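Local coordinates for uncharacterized protein (PDB 4FXT) that is of unknown function, a DUF3823-family protein from Bacteroides ovatus built of a transthyretin-clan N-terminal domain followed by an E-set-clan C-terminal domain, at residues Phe30-Asp35 with Ile80-Arg85; Ile112-Thr117 with Val130-Gly135. All coordinates share one frame; numbering follows the deposited sequence.

Interaction 1. Residues Phe30-Asp35 with Ile80-Arg85; sequences FALFQD and IYITVR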
ATOM      1  N   PHE A  30      -6.269   4.825 -10.092  1.00 60.72           N
ATOM      2  CA  PHE A  30      -7.535   4.388 -10.667  1.00 63.08           C
ATOM      3  C   PHE A  30      -7.853   5.361 -11.807  1.00 71.29           C
ATOM      4  O   PHE A  30      -7.343   6.483 -11.814  1.00 70.95           O
ATOM      5  CB  PHE A  30      -8.697   4.267  -9.658  1.00 64.48           C
ATOM      6  CG  PHE A  30      -8.511   3.359  -8.473  1.00 64.13           C
ATOM      7  CD1 PHE A  30      -8.200   2.014  -8.648  1.00 68.16           C
ATOM      8  CD2 PHE A  30      -8.843   3.788  -7.200  1.00 64.78           C
ATOM      9  CE1 PHE A  30      -8.056   1.161  -7.538  1.00 67.63           C
ATOM     10  CE2 PHE A  30      -8.742   2.930  -6.096  1.00 66.81           C
ATOM     11  CZ  PHE A  30      -8.326   1.630  -6.267  1.00 64.71           C
ATOM     12  N   ALA A  31      -8.638   4.938 -12.784  1.00 69.74           N
ATOM     13  CA  ALA A  31      -9.043   5.823 -13.866  1.00 71.77           C
ATOM     14  C   ALA A  31     -10.537   5.977 -13.828  1.00 76.63           C
ATOM     15  O   ALA A  31     -11.275   4.994 -13.649  1.00 75.00           O
ATOM     16  CB  ALA A  31      -8.575   5.305 -15.216  1.00 73.98           C
ATOM     17  N   LEU A  32     -10.980   7.226 -13.960  1.00 74.91           N
ATOM     18  CA  LEU A  32     -12.374   7.589 -13.859  1.00 75.92           C
ATOM     19  C   LEU A  32     -12.891   8.049 -15.247  1.00 86.14           C
ATOM     20  O   LEU A  32     -12.278   8.876 -15.917  1.00 86.02           O
ATOM     21  CB  LEU A  32     -12.453   8.678 -12.784  1.00 73.96           C
ATOM     22  CG  LEU A  32     -13.618   8.641 -11.820  1.00 76.97           C
ATOM     23  CD1 LEU A  32     -13.959   7.234 -11.376  1.00 75.18           C
ATOM     24  CD2 LEU A  32     -13.334   9.511 -10.623  1.00 76.99           C
ATOM     25  N   PHE A  33     -13.952   7.408 -15.705  1.00 88.12           N
ATOM     26  CA  PHE A  33     -14.547   7.678 -17.001  1.00 93.98           C
ATOM     27  C   PHE A  33     -15.986   8.074 -16.911  1.00104.59           C
ATOM     28  O   PHE A  33     -16.683   7.696 -15.968  1.00103.64           O
ATOM     29  CB  PHE A  33     -14.470   6.433 -17.893  1.00 97.20           C
ATOM     30  CG  PHE A  33     -13.104   5.981 -18.316  1.00 98.25           C
ATOM     31  CD1 PHE A  33     -12.345   5.154 -17.498  1.00 99.38           C
ATOM     32  CD2 PHE A  33     -12.606   6.306 -19.569  1.00103.92           C
ATOM     33  CE1 PHE A  33     -11.079   4.708 -17.903  1.00 99.79           C
ATOM     34  CE2 PHE A  33     -11.355   5.839 -19.985  1.00106.47           C
ATOM     35  CZ  PHE A  33     -10.595   5.046 -19.147  1.00101.23           C
ATOM     36  N   GLN A  34     -16.451   8.698 -17.993  1.00107.90           N
ATOM     37  CA  GLN A  34     -17.826   9.098 -18.223  1.00112.92           C
ATOM     38  C   GLN A  34     -18.348   8.247 -19.434  1.00122.73           C
ATOM     39  O   GLN A  34     -17.647   8.120 -20.457  1.00123.17           O
ATOM     40  CB  GLN A  34     -17.938  10.642 -18.426  1.00116.83           C
ATOM     41  CG  GLN A  34     -17.390  11.258 -19.749  1.00152.48           C
ATOM     42  CD  GLN A  34     -15.906  11.117 -20.054  1.00182.68           C
ATOM     43  OE1 GLN A  34     -15.072  10.831 -19.180  1.00175.08           O
ATOM     44  NE2 GLN A  34     -15.543  11.373 -21.314  1.00181.41           N
ATOM     45  N   ASP A  35     -19.527   7.597 -19.273  1.00122.16           N
ATOM     46  CA  ASP A  35     -20.114   6.729 -20.307  1.00124.97           C
ATOM     47  C   ASP A  35     -20.677   7.581 -21.461  1.00132.13           C
ATOM     48  O   ASP A  35     -20.574   7.185 -22.626  1.00133.56           O
ATOM     49  CB  ASP A  35     -21.209   5.819 -19.710  1.00127.87           C
ATOM     50  CG  ASP A  35     -20.706   4.842 -18.648  1.00137.57           C
ATOM     51  OD1 ASP A  35     -20.205   3.752 -19.028  1.00136.99           O
ATOM     52  OD2 ASP A  35     -20.854   5.147 -17.435  1.00142.59           O
ATOM     53  N   ILE A  80     -16.558  -0.098 -11.928  1.00 76.34           N
ATOM     54  CA  ILE A  80     -17.308   0.233 -10.722  1.00 74.77           C
ATOM     55  C   ILE A  80     -18.064   1.504 -11.014  1.00 83.67           C
ATOM     56  O   ILE A  80     -17.454   2.533 -11.301  1.00 83.77           O
ATOM     57  CB  ILE A  80     -16.411   0.330  -9.452  1.00 73.19           C
ATOM     58  CG1 ILE A  80     -15.865  -1.056  -9.077  1.00 69.80           C
ATOM     59  CG2 ILE A  80     -17.196   0.906  -8.267  1.00 74.51           C
ATOM     60  CD1 ILE A  80     -14.916  -1.099  -7.940  1.00 68.04           C
ATOM     61  N   TYR A  81     -19.399   1.426 -10.958  1.00 84.70           N
ATOM     62  CA  TYR A  81     -20.258   2.566 -11.240  1.00 87.91           C
ATOM     63  C   TYR A  81     -20.435   3.370  -9.959  1.00 89.55           C
ATOM     64  O   TYR A  81     -20.802   2.827  -8.911  1.00 90.14           O
ATOM     65  CB  TYR A  81     -21.590   2.098 -11.824  1.00 95.26           C
ATOM     66  CG  TYR A  81     -21.433   1.320 -13.123  1.00102.05           C
ATOM     67  CD1 TYR A  81     -21.242  -0.062 -13.116  1.00103.61           C
ATOM     68  CD2 TYR A  81     -21.486   1.964 -14.358  1.00105.95           C
ATOM     69  CE1 TYR A  81     -21.087  -0.777 -14.302  1.00106.13           C
ATOM     70  CE2 TYR A  81     -21.336   1.257 -15.552  1.00108.60           C
ATOM     71  CZ  TYR A  81     -21.134  -0.112 -15.520  1.00118.61           C
ATOM     72  OH  TYR A  81     -20.992  -0.801 -16.705  1.00125.56           O
ATOM     73  N   ILE A  82     -20.075   4.658 -10.039  1.00 82.57           N
ATOM     74  CA  ILE A  82     -20.116   5.612  -8.938  1.00 80.45           C
ATOM     75  C   ILE A  82     -20.983   6.775  -9.328  1.00 85.37           C
ATOM     76  O   ILE A  82     -20.671   7.464 -10.301  1.00 85.14           O
ATOM     77  CB  ILE A  82     -18.673   6.087  -8.557  1.00 80.37           C
ATOM     78  CG1 ILE A  82     -17.689   4.892  -8.332  1.00 78.07           C
ATOM     79  CG2 ILE A  82     -18.688   7.072  -7.373  1.00 79.57           C
ATOM     80  CD1 ILE A  82     -16.203   5.263  -8.178  1.00 77.69           C
ATOM     81  N   THR A  83     -22.049   7.025  -8.564  1.00 83.86           N
ATOM     82  CA  THR A  83     -22.900   8.176  -8.825  1.00 87.21           C
ATOM     83  C   THR A  83     -22.512   9.247  -7.786  1.00 92.52           C
ATOM     84  O   THR A  83     -22.631   9.026  -6.575  1.00 92.02           O
ATOM     85  CB  THR A  83     -24.377   7.775  -8.822  1.00 97.99           C
ATOM     86  OG1 THR A  83     -24.568   6.827  -9.875  1.00102.28           O
ATOM     87  CG2 THR A  83     -25.302   8.946  -9.077  1.00 98.92           C
ATOM     88  N   VAL A  84     -21.995  10.385  -8.271  1.00 89.48           N
ATOM     89  CA  VAL A  84     -21.601  11.467  -7.395  1.00 88.99           C
ATOM     90  C   VAL A  84     -22.664  12.596  -7.511  1.00 98.89           C
ATOM     91  O   VAL A  84     -22.908  13.167  -8.577  1.00101.16           O
ATOM     92  CB  VAL A  84     -20.156  11.970  -7.651  1.00 89.94           C
ATOM     93  CG1 VAL A  84     -19.912  12.332  -9.095  1.00 90.60           C
ATOM     94  CG2 VAL A  84     -19.800  13.135  -6.751  1.00 89.72           C
ATOM     95  N   ARG A  85     -23.330  12.835  -6.381  1.00 97.45           N
ATOM     96  CA  ARG A  85     -24.322  13.875  -6.136  1.00101.12           C
ATOM     97  C   ARG A  85     -23.940  14.486  -4.804  1.00104.67           C
ATOM     98  O   ARG A  85     -24.245  13.922  -3.744  1.00104.39           O
ATOM     99  CB  ARG A  85     -25.755  13.323  -6.194  1.00105.18           C
TER
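Ile82 and Leu32 meet through one methyl group each, and the path of the isoleucine from CB outward shows how. Its CB points toward residues 30-35 but is still 5.6 Å from Leu32 CD1. CG1, beside the backbone N and anti to the carbonyl carbon (chi1 -51°), is hardly nearer, at 5.4 Å from that same Leu32 CD1. CG2 stays farther off, 6.2 Å from Leu32 CD1. The approach is made at the tip: chi2 of 170° extends the chain, and Ile82 CD1 comes to 4.4 Å from Leu32 CD1, a loose van der Waals contact. Leu32 answers with the end of its side chain, since its CB is not aimed at the isoleucine. A second touch lies at the exposed margin, where Asp35 OD2 stands at the edge of the Tyr81 ring, near its plane and 4.3 Å from CE2 of that ring. Tyr81 OH is not engaged: the nearer carboxylate oxygen, Asp35 OD1, is 5.2 Å from it. The backbones keep apart, with the CA atoms of Leu32 and Ile82 separated by 9.4 Å, as strand 60-68 runs between them: through backbone hydrogen bonds, Ala31 and Phe33 pair with Val65 and Lys63, and Ile80 and Ile82 with Leu64 and Tyr62. Leu10 of strand 7-16, in the other sheet, touches both Leu32 and Ile82, placing their meeting in the apolar interior between the N-terminal domain's sheets.

Interaction 2. Residues Ile112-Thr117 with Val130-Gly135; sequences ITARFT and VGIYLG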
ATOM      1  N   ILE A 112      15.306  -2.927  15.024  1.00 47.79           N
ATOM      2  CA  ILE A 112      13.855  -2.782  14.974  1.00 44.99           C
ATOM      3  C   ILE A 112      13.305  -4.180  14.737  1.00 52.07           C
ATOM      4  O   ILE A 112      13.587  -4.783  13.698  1.00 51.13           O
ATOM      5  CB  ILE A 112      13.334  -1.738  13.942  1.00 43.51           C
ATOM      6  CG1 ILE A 112      13.905  -0.321  14.166  1.00 42.97           C
ATOM      7  CG2 ILE A 112      11.802  -1.736  13.884  1.00 41.82           C
ATOM      8  CD1 ILE A 112      13.484   0.415  15.468  1.00 48.84           C
ATOM      9  N   THR A 113      12.567  -4.704  15.709  1.00 51.14           N
ATOM     10  CA  THR A 113      11.959  -6.013  15.590  1.00 51.84           C
ATOM     11  C   THR A 113      10.618  -5.856  14.879  1.00 55.83           C
ATOM     12  O   THR A 113       9.708  -5.198  15.398  1.00 57.08           O
ATOM     13  CB  THR A 113      11.822  -6.670  16.971  1.00 59.83           C
ATOM     14  OG1 THR A 113      13.084  -6.654  17.637  1.00 48.62           O
ATOM     15  CG2 THR A 113      11.304  -8.090  16.878  1.00 61.99           C
ATOM     16  N   ALA A 114      10.516  -6.440  13.685  1.00 50.47           N
ATOM     17  CA  ALA A 114       9.305  -6.414  12.881  1.00 48.54           C
ATOM     18  C   ALA A 114       8.566  -7.734  12.982  1.00 50.92           C
ATOM     19  O   ALA A 114       9.169  -8.792  12.805  1.00 49.23           O
ATOM     20  CB  ALA A 114       9.646  -6.117  11.429  1.00 47.74           C
ATOM     21  N   ARG A 115       7.254  -7.666  13.291  1.00 47.60           N
ATOM     22  CA  ARG A 115       6.347  -8.816  13.334  1.00 47.26           C
ATOM     23  C   ARG A 115       5.258  -8.571  12.295  1.00 50.43           C
ATOM     24  O   ARG A 115       4.719  -7.464  12.219  1.00 50.84           O
ATOM     25  CB  ARG A 115       5.792  -9.070  14.728  1.00 47.82           C
ATOM     26  CG  ARG A 115       6.913  -9.346  15.712  1.00 61.26           C
ATOM     27  CD  ARG A 115       6.433  -9.529  17.124  1.00 66.48           C
ATOM     28  NE  ARG A 115       7.540  -9.364  18.062  1.00 75.27           N
ATOM     29  CZ  ARG A 115       8.346 -10.339  18.468  1.00 98.72           C
ATOM     30  NH1 ARG A 115       8.178 -11.582  18.021  1.00 92.03           N
ATOM     31  NH2 ARG A 115       9.322 -10.082  19.330  1.00 89.39           N
ATOM     32  N   PHE A 116       5.011  -9.559  11.430  1.00 44.30           N
ATOM     33  CA  PHE A 116       4.094  -9.402  10.311  1.00 42.35           C
ATOM     34  C   PHE A 116       3.561 -10.745   9.797  1.00 46.38           C
ATOM     35  O   PHE A 116       4.203 -11.789   9.947  1.00 47.92           O
ATOM     36  CB  PHE A 116       4.828  -8.673   9.155  1.00 42.00           C
ATOM     37  CG  PHE A 116       6.130  -9.325   8.769  1.00 43.02           C
ATOM     38  CD1 PHE A 116       7.307  -9.029   9.458  1.00 46.39           C
ATOM     39  CD2 PHE A 116       6.179 -10.274   7.752  1.00 44.70           C
ATOM     40  CE1 PHE A 116       8.511  -9.674   9.128  1.00 47.08           C
ATOM     41  CE2 PHE A 116       7.389 -10.894   7.406  1.00 47.05           C
ATOM     42  CZ  PHE A 116       8.546 -10.583   8.088  1.00 45.52           C
ATOM     43  N   THR A 117       2.409 -10.684   9.128  1.00 40.67           N
ATOM     44  CA  THR A 117       1.758 -11.821   8.504  1.00 40.46           C
ATOM     45  C   THR A 117       1.586 -11.508   7.023  1.00 40.97           C
ATOM     46  O   THR A 117       1.347 -10.347   6.646  1.00 38.05           O
ATOM     47  CB  THR A 117       0.440 -12.092   9.224  1.00 47.46           C
ATOM     48  OG1 THR A 117       0.704 -12.198  10.632  1.00 47.27           O
ATOM     49  CG2 THR A 117      -0.283 -13.339   8.694  1.00 36.91           C
ATOM     50  N   VAL A 130      10.423 -10.126   0.091  1.00 44.90           N
ATOM     51  CA  VAL A 130       9.822  -9.491   1.244  1.00 42.04           C
ATOM     52  C   VAL A 130      10.877  -8.543   1.787  1.00 44.11           C
ATOM     53  O   VAL A 130      12.027  -8.940   1.930  1.00 45.55           O
ATOM     54  CB  VAL A 130       9.278 -10.479   2.284  1.00 44.76           C
ATOM     55  CG1 VAL A 130       8.670  -9.733   3.474  1.00 42.99           C
ATOM     56  CG2 VAL A 130       8.251 -11.405   1.641  1.00 44.67           C
ATOM     57  N   GLY A 131      10.493  -7.306   2.048  1.00 38.86           N
ATOM     58  CA  GLY A 131      11.392  -6.293   2.581  1.00 38.36           C
ATOM     59  C   GLY A 131      10.880  -5.547   3.797  1.00 43.43           C
ATOM     60  O   GLY A 131       9.677  -5.333   3.934  1.00 42.21           O
ATOM     61  N   ILE A 132      11.799  -5.188   4.709  1.00 42.96           N
ATOM     62  CA  ILE A 132      11.566  -4.324   5.863  1.00 44.42           C
ATOM     63  C   ILE A 132      12.278  -3.022   5.546  1.00 46.76           C
ATOM     64  O   ILE A 132      13.442  -3.054   5.152  1.00 45.59           O
ATOM     65  CB  ILE A 132      11.955  -4.902   7.256  1.00 49.71           C
ATOM     66  CG1 ILE A 132      11.268  -6.244   7.571  1.00 50.39           C
ATOM     67  CG2 ILE A 132      11.702  -3.895   8.385  1.00 50.39           C
ATOM     68  CD1 ILE A 132      12.081  -7.308   7.281  1.00 63.48           C
ATOM     69  N   TYR A 133      11.575  -1.884   5.672  1.00 44.09           N
ATOM     70  CA  TYR A 133      12.138  -0.576   5.342  1.00 43.63           C
ATOM     71  C   TYR A 133      12.055   0.365   6.540  1.00 49.07           C
ATOM     72  O   TYR A 133      11.078   0.318   7.292  1.00 49.39           O
ATOM     73  CB  TYR A 133      11.390   0.003   4.138  1.00 43.08           C
ATOM     74  CG  TYR A 133      11.383  -0.953   2.958  1.00 44.93           C
ATOM     75  CD1 TYR A 133      12.503  -1.093   2.144  1.00 48.11           C
ATOM     76  CD2 TYR A 133      10.266  -1.732   2.668  1.00 44.02           C
ATOM     77  CE1 TYR A 133      12.530  -2.018   1.101  1.00 48.92           C
ATOM     78  CE2 TYR A 133      10.269  -2.633   1.609  1.00 44.98           C
ATOM     79  CZ  TYR A 133      11.409  -2.777   0.829  1.00 53.85           C
ATOM     80  OH  TYR A 133      11.469  -3.700  -0.188  1.00 52.05           O
ATOM     81  N   LEU A 134      13.114   1.163   6.744  1.00 45.14           N
ATOM     82  CA  LEU A 134      13.195   2.227   7.757  1.00 46.73           C
ATOM     83  C   LEU A 134      13.437   3.537   7.057  1.00 52.70           C
ATOM     84  O   LEU A 134      14.319   3.592   6.199  1.00 54.04           O
ATOM     85  CB  LEU A 134      14.280   1.988   8.837  1.00 48.20           C
ATOM     86  CG  LEU A 134      14.281   0.649   9.648  1.00 52.59           C
ATOM     87  CD1 LEU A 134      15.467   0.585  10.556  1.00 52.43           C
ATOM     88  CD2 LEU A 134      12.995   0.443  10.440  1.00 53.73           C
ATOM     89  N   GLY A 135      12.640   4.561   7.379  1.00 48.18           N
ATOM     90  CA  GLY A 135      12.737   5.888   6.774  1.00 47.20           C
ATOM     91  C   GLY A 135      12.663   7.031   7.765  1.00 49.61           C
ATOM     92  O   GLY A 135      12.217   6.840   8.903  1.00 48.59           O
TER
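Three apolar pairs join these strands: Ile112 with Leu134, Ala114 with Ile132, and Phe116 with Val130. In the first, both leucine methyls approach one methylene, Ile112 CG1 lying 3.9 Å from Leu134 CD2 and 4.0 Å from Leu134 CD1, while the two side chains cross at a slant. In the middle, Ala114 CB meets Ile132 CG1 at 4.2 Å; chi1 of -56° turns that methylene to the alanine. The third pair brings Phe116 CE2 to 4.3 Å from Val130 CG1, the methyl approaching the ring obliquely. All six CB atoms point toward the opposing strand, and the strand axes pass 9.5 Å apart at 135°, evidence of packing between sheets rather than pairing within one. Further out, Phe105 touches Ile112 and Ala114 from strand 98-108, and Ile165 and Ala163 reach Ile132. Val181, Val183 and Ala179 of strand 176-185 touch Phe116, Val130 and Leu134 respectively. On the reverse side of strand 111-120, Thr113 OG1 is hydrogen-bonded to Asn108 and Glu164. With all six touching residues buried and every cross-contact carbon to carbon, cohesion here rests on dispersion and the exclusion of water, consistent with the core of an E-set beta sandwich.

How the interactions relate
Interaction 1 lies in the N-terminal, transthyretin-clan domain and interaction 2 in the C-terminal, E-set-clan domain. Their centres are 36 Å apart, with the middle of the molecule between them, and their nearest atoms remain about 20 Å from each other, which rules out direct contact. Along the chain, both segments of the first are complete before the second begins. The geometry also differs: residues 30-35 and 80-85 come from strands of one sheet separated by an intervening strand, whereas 112-117 and 130-135 face each other from two sheets. Interaction 2 buries 216 Å² against 94 Å² for interaction 1. No active site or ligand is known to relate them.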